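Long-range contacts in endo-1,3-beta-glucanase, family GH16 (Zobellia galactanivorans, PDB 4CRQ), which probably hydrolyses internal beta-1,3-glucosidic bonds of laminarin-type glucans, the chain here being the family 16 catalytic module of a longer modular laminarinase: residues 4-9 with 227-232; 84-89 with 157-162; 93-98 with 120-125; 146-151 with 175-180. The protein carries 1 engineered substitution. All coordinates share one frame; numbering follows the deposited sequence. Where two conformers were deposited one is given.

Interaction 1 (4-9 with 227-232)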
# COMPACT_ATOMS: atom_id res chain seq x y z
N ASN A 4 12.86 -4.22 17.58
CA ASN A 4 11.89 -4.81 18.52
C ASN A 4 10.49 -4.59 18.02
O ASN A 4 10.20 -3.51 17.48
CB ASN A 4 12.03 -4.21 19.92
CG ASN A 4 13.38 -4.52 20.56
OD1 ASN A 4 14.09 -3.61 20.97
ND2 ASN A 4 13.73 -5.80 20.65
N LEU A 5 9.61 -5.59 18.19
CA LEU A 5 8.24 -5.47 17.68
C LEU A 5 7.49 -4.39 18.47
O LEU A 5 7.42 -4.49 19.70
CB LEU A 5 7.52 -6.81 17.74
CG LEU A 5 6.16 -6.91 17.05
CD1 LEU A 5 6.25 -6.73 15.52
CD2 LEU A 5 5.55 -8.25 17.43
N VAL A 6 6.94 -3.38 17.78
CA VAL A 6 6.16 -2.31 18.44
C VAL A 6 4.65 -2.39 18.11
O VAL A 6 3.82 -1.89 18.89
CB VAL A 6 6.74 -0.86 18.20
CG1 VAL A 6 8.12 -0.72 18.84
CG2 VAL A 6 6.81 -0.49 16.72
N TRP A 7 4.28 -3.00 16.98
CA TRP A 7 2.88 -3.13 16.61
C TRP A 7 2.72 -4.25 15.64
O TRP A 7 3.62 -4.53 14.81
CB TRP A 7 2.36 -1.81 15.99
CG TRP A 7 0.92 -1.91 15.59
CD1 TRP A 7 -0.22 -1.88 16.41
CD2 TRP A 7 0.41 -2.10 14.22
NE1 TRP A 7 -1.37 -2.03 15.66
CE2 TRP A 7 -1.06 -2.16 14.33
CE3 TRP A 7 1.01 -2.23 12.94
CZ2 TRP A 7 -1.89 -2.34 13.19
CZ3 TRP A 7 0.17 -2.40 11.81
CH2 TRP A 7 -1.24 -2.45 11.93
N GLN A 8 1.55 -4.90 15.68
CA GLN A 8 1.21 -5.93 14.72
C GLN A 8 -0.28 -6.09 14.58
O GLN A 8 -1.03 -5.75 15.50
CB GLN A 8 1.80 -7.30 15.13
CG GLN A 8 1.19 -7.81 16.46
CD GLN A 8 1.93 -8.90 17.19
OE1 GLN A 8 2.12 -8.77 18.40
NE2 GLN A 8 2.34 -9.96 16.50
N ASP A 9 -0.68 -6.63 13.44
CA ASP A 9 -2.03 -7.15 13.29
C ASP A 9 -1.81 -8.51 12.62
O ASP A 9 -1.37 -8.55 11.46
CB ASP A 9 -3.00 -6.27 12.46
CG ASP A 9 -4.46 -6.70 12.67
OD1 ASP A 9 -4.70 -7.89 13.04
OD2 ASP A 9 -5.36 -5.87 12.49
N VAL A 227 0.54 -7.74 9.32
CA VAL A 227 1.36 -6.53 9.13
C VAL A 227 2.13 -6.39 10.46
O VAL A 227 1.52 -6.51 11.54
CB VAL A 227 0.53 -5.25 8.88
CG1 VAL A 227 1.46 -4.02 8.74
CG2 VAL A 227 -0.38 -5.40 7.64
N ARG A 228 3.45 -6.14 10.40
CA ARG A 228 4.26 -5.97 11.61
C ARG A 228 5.15 -4.76 11.46
O ARG A 228 5.66 -4.47 10.34
CB ARG A 228 5.11 -7.22 11.91
CG ARG A 228 4.30 -8.45 12.28
CD ARG A 228 5.17 -9.69 12.36
NE ARG A 228 4.36 -10.87 12.63
CZ ARG A 228 4.77 -12.14 12.53
NH1 ARG A 228 6.03 -12.43 12.18
NH2 ARG A 228 3.91 -13.11 12.82
N VAL A 229 5.35 -4.06 12.59
CA VAL A 229 6.26 -2.91 12.63
C VAL A 229 7.25 -3.13 13.75
O VAL A 229 6.83 -3.37 14.89
CB VAL A 229 5.53 -1.55 12.83
CG1 VAL A 229 6.53 -0.39 12.96
CG2 VAL A 229 4.55 -1.31 11.67
N TYR A 230 8.53 -3.06 13.42
CA TYR A 230 9.61 -3.11 14.37
C TYR A 230 10.32 -1.77 14.41
O TYR A 230 10.42 -1.09 13.38
CB TYR A 230 10.66 -4.15 13.94
CG TYR A 230 10.18 -5.58 13.88
CD1 TYR A 230 9.51 -6.07 12.72
CD2 TYR A 230 10.38 -6.46 14.98
CE1 TYR A 230 9.06 -7.38 12.67
CE2 TYR A 230 9.93 -7.79 14.93
CZ TYR A 230 9.27 -8.25 13.77
OH TYR A 230 8.83 -9.55 13.74
N GLN A 231 10.83 -1.38 15.58
CA GLN A 231 11.64 -0.15 15.68
C GLN A 231 12.87 -0.42 16.52
O GLN A 231 12.84 -1.33 17.37
CB GLN A 231 10.83 1.02 16.26
CG GLN A 231 9.83 1.62 15.28
CD GLN A 231 8.97 2.68 15.92
OE1 GLN A 231 8.67 2.60 17.13
NE2 GLN A 231 8.57 3.68 15.16
N LYS A 232 13.93 0.35 16.28
CA LYS A 232 15.18 0.23 17.02
C LYS A 232 15.29 1.48 17.86
O LYS A 232 15.67 1.38 19.01
CB LYS A 232 16.39 0.00 16.08
CG LYS A 232 16.64 1.06 15.02
CD LYS A 232 17.80 0.70 14.10
CE LYS A 232 18.00 1.79 13.06
NZ LYS A 232 19.16 1.49 12.16

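Interaction 2 (84-89 with 157-162)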
# COMPACT_ATOMS: atom_id res chain seq x y z
N ALA A 84 4.83 -6.78 5.69
CA ALA A 84 3.63 -7.59 5.60
C ALA A 84 3.95 -8.85 4.81
O ALA A 84 4.83 -8.84 3.91
CB ALA A 84 2.50 -6.84 4.90
N ARG A 85 3.24 -9.92 5.15
CA ARG A 85 3.38 -11.22 4.47
C ARG A 85 2.12 -11.34 3.61
O ARG A 85 1.02 -11.46 4.13
CB ARG A 85 3.56 -12.35 5.50
CG ARG A 85 3.69 -13.74 4.85
CD ARG A 85 4.20 -14.77 5.85
NE ARG A 85 4.46 -16.04 5.14
CZ ARG A 85 3.55 -16.98 4.92
NH1 ARG A 85 2.30 -16.84 5.38
NH2 ARG A 85 3.89 -18.09 4.25
N ILE A 86 2.29 -11.28 2.28
CA ILE A 86 1.17 -11.12 1.33
C ILE A 86 1.25 -12.09 0.15
O ILE A 86 2.35 -12.31 -0.39
CB ILE A 86 1.17 -9.67 0.76
CG1 ILE A 86 1.09 -8.61 1.88
CG2 ILE A 86 0.01 -9.40 -0.23
CD1 ILE A 86 1.20 -7.16 1.41
N ALA A 87 0.09 -12.62 -0.25
CA ALA A 87 -0.07 -13.46 -1.45
C ALA A 87 -1.03 -12.69 -2.35
O ALA A 87 -2.07 -12.21 -1.90
CB ALA A 87 -0.61 -14.84 -1.10
N LEU A 88 -0.71 -12.55 -3.64
CA LEU A 88 -1.46 -11.70 -4.55
C LEU A 88 -2.14 -12.43 -5.69
O LEU A 88 -1.59 -13.40 -6.20
CB LEU A 88 -0.47 -10.69 -5.19
CG LEU A 88 0.23 -9.70 -4.24
CD1 LEU A 88 1.30 -8.89 -4.97
CD2 LEU A 88 -0.81 -8.77 -3.55
N PRO A 89 -3.35 -11.97 -6.09
CA PRO A 89 -4.05 -12.57 -7.22
C PRO A 89 -3.50 -11.97 -8.51
O PRO A 89 -2.89 -10.92 -8.46
CB PRO A 89 -5.48 -12.12 -7.00
CG PRO A 89 -5.37 -10.79 -6.31
CD PRO A 89 -4.12 -10.86 -5.47
N HIS A 157 4.94 -13.76 -0.00
CA HIS A 157 6.26 -13.12 0.06
C HIS A 157 6.25 -12.11 1.17
O HIS A 157 5.18 -11.64 1.58
CB HIS A 157 6.61 -12.45 -1.26
CG HIS A 157 6.75 -13.43 -2.40
ND1 HIS A 157 7.92 -14.09 -2.66
CD2 HIS A 157 5.83 -13.88 -3.34
CE1 HIS A 157 7.73 -14.91 -3.73
NE2 HIS A 157 6.47 -14.79 -4.14
N ILE A 158 7.43 -11.75 1.65
CA ILE A 158 7.56 -10.70 2.67
C ILE A 158 7.92 -9.39 1.95
O ILE A 158 8.95 -9.32 1.25
CB ILE A 158 8.67 -11.02 3.70
CG1 ILE A 158 8.53 -12.46 4.26
CG2 ILE A 158 8.70 -9.93 4.80
CD1 ILE A 158 7.23 -12.81 4.99
N TYR A 159 7.09 -8.35 2.13
CA TYR A 159 7.36 -7.04 1.54
C TYR A 159 7.68 -6.08 2.67
O TYR A 159 6.87 -5.97 3.61
CB TYR A 159 6.15 -6.55 0.77
CG TYR A 159 5.81 -7.48 -0.37
CD1 TYR A 159 6.51 -7.39 -1.59
CD2 TYR A 159 4.79 -8.46 -0.23
CE1 TYR A 159 6.21 -8.25 -2.63
CE2 TYR A 159 4.48 -9.33 -1.30
CZ TYR A 159 5.19 -9.22 -2.50
OH TYR A 159 4.94 -10.03 -3.60
N SER A 160 8.84 -5.39 2.62
CA SER A 160 9.18 -4.51 3.74
C SER A 160 9.96 -3.29 3.29
O SER A 160 10.55 -3.29 2.19
CB SER A 160 10.00 -5.29 4.79
OG SER A 160 11.25 -5.67 4.24
N VAL A 161 9.97 -2.28 4.15
CA VAL A 161 10.89 -1.17 4.03
C VAL A 161 11.60 -1.01 5.34
O VAL A 161 10.97 -1.23 6.39
CB VAL A 161 10.23 0.19 3.65
CG1 VAL A 161 9.78 0.17 2.21
CG2 VAL A 161 9.12 0.59 4.65
N GLU A 162 12.88 -0.65 5.30
CA GLU A 162 13.59 -0.19 6.51
C GLU A 162 13.77 1.31 6.33
O GLU A 162 14.40 1.76 5.36
CB GLU A 162 14.94 -0.87 6.69
CG GLU A 162 14.83 -2.30 7.17
CD GLU A 162 16.17 -3.02 7.25
OE1 GLU A 162 17.23 -2.46 6.90
OE2 GLU A 162 16.14 -4.18 7.67
O HOH W 1 3.04 -11.89 -3.05

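Interaction 3 (93-98 with 120-125). Engineered in segment 120-125: S120 (natural residue Glu).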
# COMPACT_ATOMS: atom_id res chain seq x y z
N GLY A 93 -5.88 -5.42 -14.85
CA GLY A 93 -6.67 -4.44 -14.10
C GLY A 93 -6.39 -4.41 -12.61
O GLY A 93 -6.65 -3.38 -11.96
N LEU A 94 -5.88 -5.51 -12.04
CA LEU A 94 -5.71 -5.58 -10.57
C LEU A 94 -4.54 -4.75 -10.10
O LEU A 94 -3.46 -4.80 -10.71
CB LEU A 94 -5.59 -7.03 -10.06
CG LEU A 94 -6.86 -7.89 -10.30
CD1 LEU A 94 -6.57 -9.32 -9.90
CD2 LEU A 94 -8.10 -7.32 -9.59
N TRP A 95 -4.74 -4.01 -8.99
CA TRP A 95 -3.72 -3.08 -8.51
C TRP A 95 -3.64 -3.06 -7.00
O TRP A 95 -4.12 -2.11 -6.36
CB TRP A 95 -3.96 -1.72 -9.17
CG TRP A 95 -2.97 -0.63 -8.88
CD1 TRP A 95 -1.69 -0.73 -8.31
CD2 TRP A 95 -3.16 0.78 -9.16
NE1 TRP A 95 -1.11 0.50 -8.21
CE2 TRP A 95 -1.93 1.46 -8.70
CE3 TRP A 95 -4.19 1.54 -9.70
CZ2 TRP A 95 -1.77 2.85 -8.82
CZ3 TRP A 95 -4.02 2.93 -9.82
CH2 TRP A 95 -2.83 3.57 -9.38
N PRO A 96 -3.02 -4.11 -6.42
CA PRO A 96 -2.88 -4.16 -4.97
C PRO A 96 -1.74 -3.27 -4.48
O PRO A 96 -0.78 -2.99 -5.24
CB PRO A 96 -2.51 -5.63 -4.73
CG PRO A 96 -1.68 -6.00 -5.96
CD PRO A 96 -2.45 -5.33 -7.07
N ALA A 97 -1.83 -2.81 -3.22
CA ALA A 97 -0.74 -2.00 -2.65
C ALA A 97 -0.69 -2.07 -1.14
O ALA A 97 -1.74 -2.26 -0.51
CB ALA A 97 -0.86 -0.52 -3.10
N PHE A 98 0.52 -1.89 -0.59
CA PHE A 98 0.79 -1.86 0.83
C PHE A 98 1.66 -0.63 0.94
O PHE A 98 2.75 -0.58 0.35
CB PHE A 98 1.53 -3.13 1.21
CG PHE A 98 2.18 -3.14 2.61
CD1 PHE A 98 1.55 -2.60 3.78
CD2 PHE A 98 3.45 -3.76 2.77
CE1 PHE A 98 2.18 -2.67 5.04
CE2 PHE A 98 4.08 -3.82 4.01
CZ PHE A 98 3.45 -3.28 5.15
N SER A 120 3.73 -2.34 -4.54
CA SER A 120 2.57 -2.21 -5.45
C SER A 120 2.84 -3.14 -6.64
O SER A 120 3.99 -3.46 -6.97
CB SER A 120 2.29 -0.76 -5.85
OG SER A 120 3.37 -0.24 -6.58
N ARG A 121 1.76 -3.59 -7.27
CA ARG A 121 1.87 -4.45 -8.45
C ARG A 121 0.71 -4.13 -9.36
O ARG A 121 -0.35 -3.74 -8.88
CB ARG A 121 1.83 -5.93 -8.04
CG ARG A 121 2.01 -6.90 -9.22
CD ARG A 121 1.63 -8.30 -8.81
NE ARG A 121 1.81 -9.24 -9.91
CZ ARG A 121 1.08 -10.33 -10.09
NH1 ARG A 121 0.08 -10.63 -9.25
NH2 ARG A 121 1.36 -11.13 -11.13
N ILE A 122 0.92 -4.29 -10.67
CA ILE A 122 -0.20 -4.16 -11.61
C ILE A 122 -0.37 -5.40 -12.49
O ILE A 122 0.63 -6.08 -12.85
CB ILE A 122 -0.08 -2.90 -12.52
CG1 ILE A 122 1.27 -2.89 -13.28
CG2 ILE A 122 -0.32 -1.62 -11.70
CD1 ILE A 122 1.31 -1.95 -14.47
N ASN A 123 -1.63 -5.67 -12.82
CA ASN A 123 -1.99 -6.65 -13.87
C ASN A 123 -1.38 -8.02 -13.58
O ASN A 123 -1.55 -8.51 -12.47
CB ASN A 123 -1.61 -6.08 -15.27
CG ASN A 123 -2.24 -4.73 -15.54
OD1 ASN A 123 -3.37 -4.47 -15.10
ND2 ASN A 123 -1.54 -3.86 -16.25
N ASN A 124 -0.69 -8.64 -14.54
CA ASN A 124 -0.05 -9.95 -14.32
C ASN A 124 1.47 -9.85 -14.23
O ASN A 124 2.17 -10.87 -14.44
CB ASN A 124 -0.43 -10.93 -15.47
CG ASN A 124 -1.90 -11.29 -15.48
OD1 ASN A 124 -2.40 -11.88 -14.53
ND2 ASN A 124 -2.60 -10.93 -16.55
N ALA A 125 1.99 -8.65 -13.93
CA ALA A 125 3.45 -8.40 -13.94
C ALA A 125 4.20 -9.35 -13.01
O ALA A 125 3.75 -9.63 -11.89
CB ALA A 125 3.77 -6.94 -13.60
O HOH W 2 -1.75 -7.06 -10.05

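Interaction 4 (146-151 with 175-180)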
# COMPACT_ATOMS: atom_id res chain seq x y z
N ASP A 146 11.65 1.87 -7.93
CA ASP A 146 12.32 0.78 -8.65
C ASP A 146 11.44 -0.49 -8.51
O ASP A 146 10.43 -0.50 -7.77
CB ASP A 146 13.78 0.60 -8.15
CG ASP A 146 14.73 0.12 -9.22
OD1 ASP A 146 14.28 -0.57 -10.16
OD2 ASP A 146 15.94 0.43 -9.13
N ASP A 147 11.83 -1.55 -9.20
CA ASP A 147 11.08 -2.80 -9.13
C ASP A 147 12.01 -3.97 -8.98
O ASP A 147 13.23 -3.83 -9.12
CB ASP A 147 10.10 -2.96 -10.33
CG ASP A 147 10.75 -2.81 -11.71
OD1 ASP A 147 11.98 -2.90 -11.86
OD2 ASP A 147 9.99 -2.61 -12.69
N VAL A 148 11.44 -5.13 -8.68
CA VAL A 148 12.20 -6.36 -8.52
C VAL A 148 11.36 -7.50 -9.08
O VAL A 148 10.12 -7.51 -8.91
CB VAL A 148 12.61 -6.61 -7.03
CG1 VAL A 148 11.41 -6.76 -6.07
CG2 VAL A 148 13.56 -7.81 -6.91
N GLY A 149 12.01 -8.47 -9.71
CA GLY A 149 11.32 -9.65 -10.22
C GLY A 149 10.81 -10.50 -9.06
O GLY A 149 11.52 -10.72 -8.08
N VAL A 150 9.56 -10.97 -9.17
CA VAL A 150 8.95 -11.87 -8.18
C VAL A 150 8.36 -13.00 -9.05
O VAL A 150 7.36 -12.74 -9.75
CB VAL A 150 7.90 -11.16 -7.29
CG1 VAL A 150 7.22 -12.15 -6.34
CG2 VAL A 150 8.51 -9.99 -6.51
N SER A 151 8.95 -14.21 -9.01
CA SER A 151 8.56 -15.36 -9.88
C SER A 151 7.07 -15.76 -9.81
O SER A 151 6.40 -15.96 -10.85
CB SER A 151 9.43 -16.60 -9.59
OG SER A 151 10.82 -16.33 -9.58
N GLN A 175 15.56 -9.28 0.10
CA GLN A 175 16.44 -8.84 -0.97
C GLN A 175 16.19 -7.36 -1.23
O GLN A 175 15.08 -6.98 -1.62
CB GLN A 175 16.21 -9.67 -2.24
CG GLN A 175 17.00 -9.20 -3.45
CD GLN A 175 16.79 -10.09 -4.65
OE1 GLN A 175 16.95 -11.31 -4.56
NE2 GLN A 175 16.45 -9.49 -5.78
N GLN A 176 17.23 -6.54 -1.02
CA GLN A 176 17.09 -5.11 -1.25
C GLN A 176 17.01 -4.82 -2.75
O GLN A 176 17.76 -5.40 -3.52
CB GLN A 176 18.25 -4.37 -0.58
CG GLN A 176 18.11 -2.86 -0.58
CD GLN A 176 19.25 -2.16 0.13
OE1 GLN A 176 19.76 -2.62 1.15
NE2 GLN A 176 19.64 -1.01 -0.41
N PHE A 177 16.09 -3.92 -3.15
CA PHE A 177 15.95 -3.57 -4.57
C PHE A 177 15.80 -2.07 -4.82
O PHE A 177 15.74 -1.65 -5.99
CB PHE A 177 14.78 -4.36 -5.20
CG PHE A 177 13.41 -3.94 -4.74
CD1 PHE A 177 12.82 -4.53 -3.58
CD2 PHE A 177 12.68 -2.97 -5.47
CE1 PHE A 177 11.54 -4.14 -3.17
CE2 PHE A 177 11.39 -2.58 -5.05
CZ PHE A 177 10.83 -3.17 -3.90
N ASN A 178 15.75 -1.29 -3.74
CA ASN A 178 15.66 0.16 -3.86
C ASN A 178 16.12 0.82 -2.58
O ASN A 178 15.95 0.25 -1.49
CB ASN A 178 14.21 0.59 -4.22
CG ASN A 178 14.13 1.96 -4.87
OD1 ASN A 178 15.11 2.48 -5.43
ND2 ASN A 178 12.94 2.56 -4.81
N GLU A 179 16.73 2.00 -2.74
CA GLU A 179 17.19 2.82 -1.64
C GLU A 179 17.08 4.27 -2.07
O GLU A 179 17.37 4.60 -3.24
CB GLU A 179 18.64 2.46 -1.22
CG GLU A 179 19.11 3.12 0.07
CD GLU A 179 20.50 2.68 0.54
OE1 GLU A 179 21.00 1.64 0.07
OE2 GLU A 179 21.08 3.39 1.38
N VAL A 180 16.65 5.11 -1.14
CA VAL A 180 16.60 6.56 -1.32
C VAL A 180 17.29 7.19 -0.11
O VAL A 180 17.12 6.75 1.03
CB VAL A 180 15.18 7.19 -1.52
CG1 VAL A 180 14.61 6.79 -2.85
CG2 VAL A 180 14.21 6.85 -0.39
O HOH W 3 16.01 -2.90 -8.60

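Interaction 1 (4-9 with 227-232)
V229 O takes two amide hydrogens from the facing strand: V6 N at 2.9 Å, in the carbonyl plane, and W7 N in a weak bond at 3.3 Å. With V6 and W7 both set against V229, this is a classic beta bulge, and the antiparallel pairing shifts by one residue across it. V229 N gives back to W7 O, and ordinary pairs flank the bulge, N4 with Q231 before it and D9 with V227 after it. With CG anti to the backbone N (chi1 180°), the W7 indole lies on the face shared with V227 and V229 and turns the edge of its six-membered ring to them, CZ3 meeting V227 CG1 at 3.7 Å and CE3 meeting V229 CG2 at 3.9 Å. On the other face of the sheet L5 CD1 lies over the Y230 ring, 3.9 Å from its centroid, in a CH-pi contact displaced toward the rim. R228 and Q8 share that face. The chemistry is thus divided: W7 packs on the two valines, its NE1 held by D18, whereas a salt bridge from R228 and a hydrogen bond from the Q8 carboxamide (NE2) would probably hold the E10 side chain in place, E10 being one of the residues at the calcium site.

Interaction 2 (84-89 with 157-162)
Y159 N and A84 O make a nearly straight hydrogen bond of 2.9 Å, answered by A84 N giving to Y159 O. The next hydrogen-bonded pair is I86 with H157: I86 N reaches H157 O at 3.0 Å, and H157 N gives back to I86 O. I86 O also meets a water at 2.8 Å, and the same water lies 2.7 Å from Y159 OH, at the edge of that ring. Backbone and phenol are thereby linked through one solvent molecule. Between the two pairs, R85 and I158 turn their backbone polar groups outward: R85 bonds to strand 220-231, and I158 N goes to D173 OD1. D173 serves twice, since its OD2 bonds to H157 ND1, and H157 NE2 is taken up by D152 O.

Among the side chains, I158 CD1 lies against the extended R85 chain, 3.7 Å from CG, and R85 NH1 continues to a salt bridge with D225, a calcium ligand. On the face that carries Y159, I86 CB packs 3.9 Å from Y159 CE2, while L88 CD1 and Y159 OH meet tip to tip. In this antiparallel pairing within the family 16 jelly roll the amides of A84, I86, H157 and Y159 and both imidazole nitrogens have partners; the charge of R85 is likely to be balanced at D225, close to the metal site.

Interaction 3 (93-98 with 120-125)
I122 CG1 sits between backbone N and carbonyl carbon (chi1 56°), which puts I122 CG2 anti to the carbonyl carbon and over the indole of W95. CG2 lies 4.0 Å from the centroid of the five-membered ring, a CH-pi contact over the face. N123 turns its CG anti to its own carbonyl carbon (chi1 -55°), and OD1 accepts G93 N at 2.7 Å. N123 N gives to L94 O at 2.9 Å, in the carbonyl plane, and a water donates to both L94 O and N123 O.

Strand 94-102 belongs to the beta-sandwich jelly roll of family 16, and 120-125 runs antiparallel beside it before folding into a type II' beta turn from I122 to A125. S120 is engineered; the native glutamate ends the family's signature sequence motif. The CB of S120 faces A97 CB at 4.2 Å, and R121 N makes only a weak bond to P96 O.

R121 O is buried without a hydrogen-bond partner, set among carbons, 3.3 Å from W95 CD1 and 3.2 Å from P96 CD. The R121 chain runs extended to NE and grips A125 O side-on, from NE at 2.8 Å and from NH2 at 2.9 Å. An alanine here would probably leave A125 O without these two donors and S90 OG without its NH1 partner, setting the turn freer to move. N123 O lies over the centre of the guanidinium, on one face of it.

Interaction 4 (146-151 with 175-180)
F177 and V148 meet ring face to methyl, joining two strands of the family 16 jelly roll, 141-149 and 175-181, at the surface. The short segments run antiparallel, 176° apart, yet no hydrogen bond passes directly between them, and side chains bridge the gap. F177 has the most to bury. Its CG lies between the backbone N and the carbonyl carbon (chi1 70°), and V148 CG1 sits over one face of the ring, 3.7 Å from the centroid, a CH-pi contact set off-centre, nearest CD1 and CG. The two side chains cross at about a right angle, with V148 CB also 3.6 Å from F177 CG. The other methyl, V148 CG2, touches Q175 NE2 at 3.5 Å.

D146 meets the ring at its edge, its O lying in plane 3.6 Å from F177 CE2. Its CB packs against the carboxamide of N178, 3.6 Å from OD1, while OD1 of D146 turns back to accept D147 N. An alanine in place of F177 would probably open a gap beneath V148 CG1 and strip D146 O of the ring edge beside it. V172, on the neighbouring strand 167-172, packs against both F177 and V148. A water completes the join, donating to D147 O at 3.0 Å and to F177 O at 2.9 Å.

In the fold
From the N terminus, strand 4-9 waits for the last strand of the chain, and interaction 1 closes a loop that holds all the others. Interaction 2 opens at 84-89; interaction 3 opens and closes inside it, between 93 and 125. Segment 146-151 then begins interaction 4 before 157-162 closes interaction 2, and 175-180 follows, so interactions 2 and 4 cross while 3 and 4 stand in series. Strand 220-231 lies between 4-9 and 80-87, which carries the pairing on to 156-163. F98 of interaction 3 packs on both A84 and V227, tying interactions 1 and 2 to strand 94-102, and V150 touches H157 and Y159 between interactions 2 and 4.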